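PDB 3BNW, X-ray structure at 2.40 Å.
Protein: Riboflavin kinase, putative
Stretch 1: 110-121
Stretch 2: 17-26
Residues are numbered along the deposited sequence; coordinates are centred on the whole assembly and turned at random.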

# COMPACT_ATOMS: atom_id res chain seq x y z
N ASP A 110 -4.90 10.61 11.76
CA ASP A 110 -4.81 10.64 10.30
C ASP A 110 -3.57 11.44 9.88
O ASP A 110 -3.07 12.27 10.64
CB ASP A 110 -6.08 11.24 9.69
CG ASP A 110 -7.24 10.26 9.67
OD1 ASP A 110 -7.04 9.10 9.23
OD2 ASP A 110 -8.35 10.64 10.08
N PHE A 111 -3.10 11.17 8.67
CA PHE A 111 -1.90 11.82 8.14
C PHE A 111 -2.12 12.29 6.70
O PHE A 111 -1.29 12.04 5.82
CB PHE A 111 -0.68 10.90 8.26
CG PHE A 111 -0.96 9.46 7.92
CD1 PHE A 111 -1.43 8.58 8.89
CD2 PHE A 111 -0.76 8.97 6.64
CE1 PHE A 111 -1.69 7.25 8.59
CE2 PHE A 111 -1.02 7.64 6.33
CZ PHE A 111 -1.49 6.78 7.31
N TYR A 112 -3.24 12.97 6.48
CA TYR A 112 -3.54 13.56 5.18
C TYR A 112 -2.54 14.66 4.86
O TYR A 112 -2.28 15.53 5.69
CB TYR A 112 -4.97 14.11 5.15
CG TYR A 112 -6.02 13.04 5.19
CD1 TYR A 112 -6.33 12.30 4.06
CD2 TYR A 112 -6.71 12.75 6.37
CE1 TYR A 112 -7.30 11.31 4.09
CE2 TYR A 112 -7.68 11.76 6.41
CZ TYR A 112 -7.97 11.04 5.26
OH TYR A 112 -8.93 10.05 5.28
N GLY A 113 -1.98 14.61 3.65
CA GLY A 113 -0.94 15.56 3.24
C GLY A 113 0.47 15.08 3.57
O GLY A 113 1.44 15.79 3.30
N ALA A 114 0.58 13.89 4.16
CA ALA A 114 1.87 13.28 4.45
C ALA A 114 2.32 12.50 3.23
O ALA A 114 1.49 11.98 2.47
CB ALA A 114 1.76 12.35 5.64
N VAL A 115 3.63 12.42 3.03
CA VAL A 115 4.17 11.63 1.93
C VAL A 115 4.23 10.17 2.38
O VAL A 115 4.77 9.84 3.43
CB VAL A 115 5.57 12.11 1.49
CG1 VAL A 115 6.08 11.27 0.33
CG2 VAL A 115 5.52 13.58 1.09
N VAL A 116 3.64 9.30 1.58
CA VAL A 116 3.71 7.87 1.84
C VAL A 116 4.57 7.23 0.76
O VAL A 116 4.46 7.56 -0.42
CB VAL A 116 2.30 7.21 1.89
CG1 VAL A 116 1.55 7.44 0.59
CG2 VAL A 116 2.43 5.72 2.16
N LYS A 117 5.44 6.33 1.18
CA LYS A 117 6.28 5.58 0.28
C LYS A 117 5.97 4.12 0.50
O LYS A 117 5.94 3.68 1.65
CB LYS A 117 7.75 5.87 0.57
CG LYS A 117 8.15 7.32 0.41
CD LYS A 117 9.58 7.57 0.89
CE LYS A 117 9.84 9.05 1.17
NZ LYS A 117 11.20 9.29 1.72
N ILE A 118 5.71 3.37 -0.57
CA ILE A 118 5.45 1.94 -0.43
C ILE A 118 6.25 1.12 -1.44
O ILE A 118 6.49 1.55 -2.56
CB ILE A 118 3.93 1.59 -0.54
CG1 ILE A 118 3.33 2.07 -1.87
CG2 ILE A 118 3.15 2.20 0.62
CD1 ILE A 118 1.98 1.45 -2.19
N ILE A 119 6.69 -0.06 -1.00
CA ILE A 119 7.22 -1.09 -1.88
C ILE A 119 6.18 -2.23 -1.91
O ILE A 119 5.88 -2.83 -0.88
CB ILE A 119 8.60 -1.61 -1.40
CG1 ILE A 119 9.63 -0.47 -1.48
CG2 ILE A 119 9.06 -2.80 -2.24
CD1 ILE A 119 11.05 -0.86 -1.08
N VAL A 120 5.60 -2.49 -3.09
CA VAL A 120 4.59 -3.54 -3.25
C VAL A 120 5.27 -4.83 -3.68
O VAL A 120 5.83 -4.89 -4.77
CB VAL A 120 3.51 -3.15 -4.30
CG1 VAL A 120 2.63 -4.34 -4.62
CG2 VAL A 120 2.67 -2.00 -3.81
N LEU A 121 5.21 -5.85 -2.84
CA LEU A 121 5.98 -7.08 -3.05
C LEU A 121 5.13 -8.25 -3.54
O LEU A 121 5.68 -9.23 -4.05
CB LEU A 121 6.71 -7.47 -1.76
CG LEU A 121 7.81 -6.49 -1.34
CD1 LEU A 121 8.21 -6.70 0.11
CD2 LEU A 121 9.01 -6.60 -2.27
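Stretch 2 17-26: PFFLRGKVVH

Residues 17-26 run as an extended strand, Phe18 to Val25, antiparallel to the strand that begins at Val115; the N-to-C directions of the two make an angle of 140°, the departure from 180° reflecting the usual twist of a β-sheet, and the axes approach to 4.6 Å. The register pairs Val115 with Lys23, Lys117 with Arg21 and Ile119 with Phe19 at narrow, non-hydrogen-bonded positions, with CA-CA distances of 4.4 to 4.5 Å, and alternates these with wide pairs. At the wide pairs the backbones exchange hydrogen bonds: Val116 N to Gly22 O is 2.8 Å and Gly22 N to Val116 O 3.0 Å, while Ile118 N to Leu20 O and Leu20 N to Ile118 O are both 2.9 Å. At Val120 the ladder loosens, for Val120 N to Phe18 O remains 3.0 Å but the return bond, Phe18 N to Val120 O, is weak at 3.3 Å.

Side chains alternate between the two faces of the sheet. On the face carrying Val116, Ile118 and Val120, Phe18 lays its ring over the side of Val120: Val120 CB sits 3.9 Å from the ring centroid, 23° off the normal, and Val120 CG2 reaches Phe18 CZ at 3.4 Å. Next along, Ile118 CG1 packs 3.8 Å from Leu20 CB. Gly22, opposite Val116, contributes no bump, and the Val116 side chain instead meets Val24, two residues further along, its CG1 lying 4.0 Å from Val24 CG2. On the other face, Ile119 CG1 abuts the edge of the Phe19 ring, 3.8 Å from Phe19 CD2, and the aliphatic part of Arg21 lies close to two neighbours, its CG 3.7 Å from Val115 CG1 and 3.9 Å from Lys117 CG.

The most extensively covered residue of the second stretch is Val24, embraced by the type II turn from Phe111 to Ala114 that precedes the Val115 strand. Val24 N bonds to Ala114 O at 2.8 Å, and Gly113 N to Val24 O at 2.7 Å, so the turn holds both the N and the O of Val24, one in each of the peptide units that flank its CA. Gly113 has phi/psi of 90/1°, a conformation that calls for glycine. Val24 points toward the turn and fills its hollow: CG2 lies 3.6 Å from Phe111 CD2, at the ring edge, and CG1 3.9 Å from Tyr112 CD1. Finally, the His26 ring stacks face-to-face on that of Tyr112, centroids 3.9 Å apart and planes within 5°, while Val25 O meets the tyrosine edge, 3.4 Å from Tyr112 CE1.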

# COMPACT_ATOMS: atom_id res chain seq x y z
N PRO A 17 7.25 -6.52 -8.69
CA PRO A 17 7.25 -5.58 -7.58
C PRO A 17 7.64 -4.19 -8.03
O PRO A 17 8.32 -4.03 -9.04
CB PRO A 17 8.31 -6.15 -6.62
CG PRO A 17 8.61 -7.50 -7.10
CD PRO A 17 8.37 -7.47 -8.57
N PHE A 18 7.22 -3.18 -7.27
CA PHE A 18 7.51 -1.80 -7.62
C PHE A 18 7.54 -0.91 -6.39
O PHE A 18 7.27 -1.35 -5.27
CB PHE A 18 6.47 -1.28 -8.62
CG PHE A 18 5.07 -1.19 -8.07
CD1 PHE A 18 4.65 -0.05 -7.38
CD2 PHE A 18 4.17 -2.22 -8.26
CE1 PHE A 18 3.37 0.04 -6.88
CE2 PHE A 18 2.88 -2.14 -7.76
CZ PHE A 18 2.48 -1.00 -7.07
N PHE A 19 7.89 0.35 -6.63
CA PHE A 19 7.96 1.38 -5.61
C PHE A 19 6.99 2.49 -6.00
O PHE A 19 6.84 2.80 -7.18
CB PHE A 19 9.39 1.91 -5.52
CG PHE A 19 9.56 3.09 -4.61
CD1 PHE A 19 9.68 4.38 -5.13
CD2 PHE A 19 9.61 2.92 -3.23
CE1 PHE A 19 9.84 5.47 -4.29
CE2 PHE A 19 9.76 4.01 -2.38
CZ PHE A 19 9.88 5.29 -2.91
N LEU A 20 6.34 3.09 -5.00
CA LEU A 20 5.39 4.17 -5.26
C LEU A 20 5.50 5.21 -4.17
O LEU A 20 5.48 4.88 -2.98
CB LEU A 20 3.96 3.62 -5.33
CG LEU A 20 2.82 4.58 -5.68
CD1 LEU A 20 3.11 5.39 -6.94
CD2 LEU A 20 1.50 3.81 -5.84
N ARG A 21 5.64 6.47 -4.57
CA ARG A 21 5.72 7.59 -3.63
C ARG A 21 4.66 8.62 -4.00
O ARG A 21 4.54 9.00 -5.17
CB ARG A 21 7.11 8.24 -3.66
CG ARG A 21 7.25 9.47 -2.74
CD ARG A 21 8.66 10.05 -2.76
NE ARG A 21 9.10 10.43 -4.11
CZ ARG A 21 10.09 9.84 -4.80
NH1 ARG A 21 10.79 8.84 -4.28
NH2 ARG A 21 10.38 10.28 -6.02
N GLY A 22 3.88 9.06 -3.01
CA GLY A 22 2.84 10.05 -3.25
C GLY A 22 2.24 10.56 -1.95
O GLY A 22 2.43 9.97 -0.90
N LYS A 23 1.50 11.67 -2.03
CA LYS A 23 0.86 12.27 -0.86
C LYS A 23 -0.46 11.57 -0.49
O LYS A 23 -1.18 11.06 -1.35
CB LYS A 23 0.61 13.76 -1.09
CG LYS A 23 1.88 14.58 -1.23
CD LYS A 23 1.72 15.99 -0.70
CE LYS A 23 2.93 16.85 -1.04
NZ LYS A 23 2.98 18.11 -0.25
N VAL A 24 -0.75 11.56 0.81
CA VAL A 24 -2.00 11.01 1.33
C VAL A 24 -3.12 12.04 1.13
O VAL A 24 -3.03 13.16 1.65
CB VAL A 24 -1.89 10.64 2.83
CG1 VAL A 24 -3.19 10.04 3.34
CG2 VAL A 24 -0.73 9.68 3.06
N VAL A 25 -4.16 11.65 0.40
CA VAL A 25 -5.28 12.53 0.07
C VAL A 25 -6.62 11.89 0.45
O VAL A 25 -6.68 10.71 0.81
CB VAL A 25 -5.30 12.88 -1.43
CG1 VAL A 25 -4.00 13.57 -1.83
CG2 VAL A 25 -5.52 11.63 -2.28
N HIS A 26 -7.69 12.67 0.36
CA HIS A 26 -9.04 12.18 0.64
C HIS A 26 -9.61 11.45 -0.57
O HIS A 26 -10.73 10.94 -0.54
CB HIS A 26 -9.96 13.34 1.02
CG HIS A 26 -9.59 14.02 2.30
ND1 HIS A 26 -8.57 14.95 2.38
CD2 HIS A 26 -10.09 13.90 3.55
CE1 HIS A 26 -8.47 15.38 3.63
NE2 HIS A 26 -9.38 14.76 4.36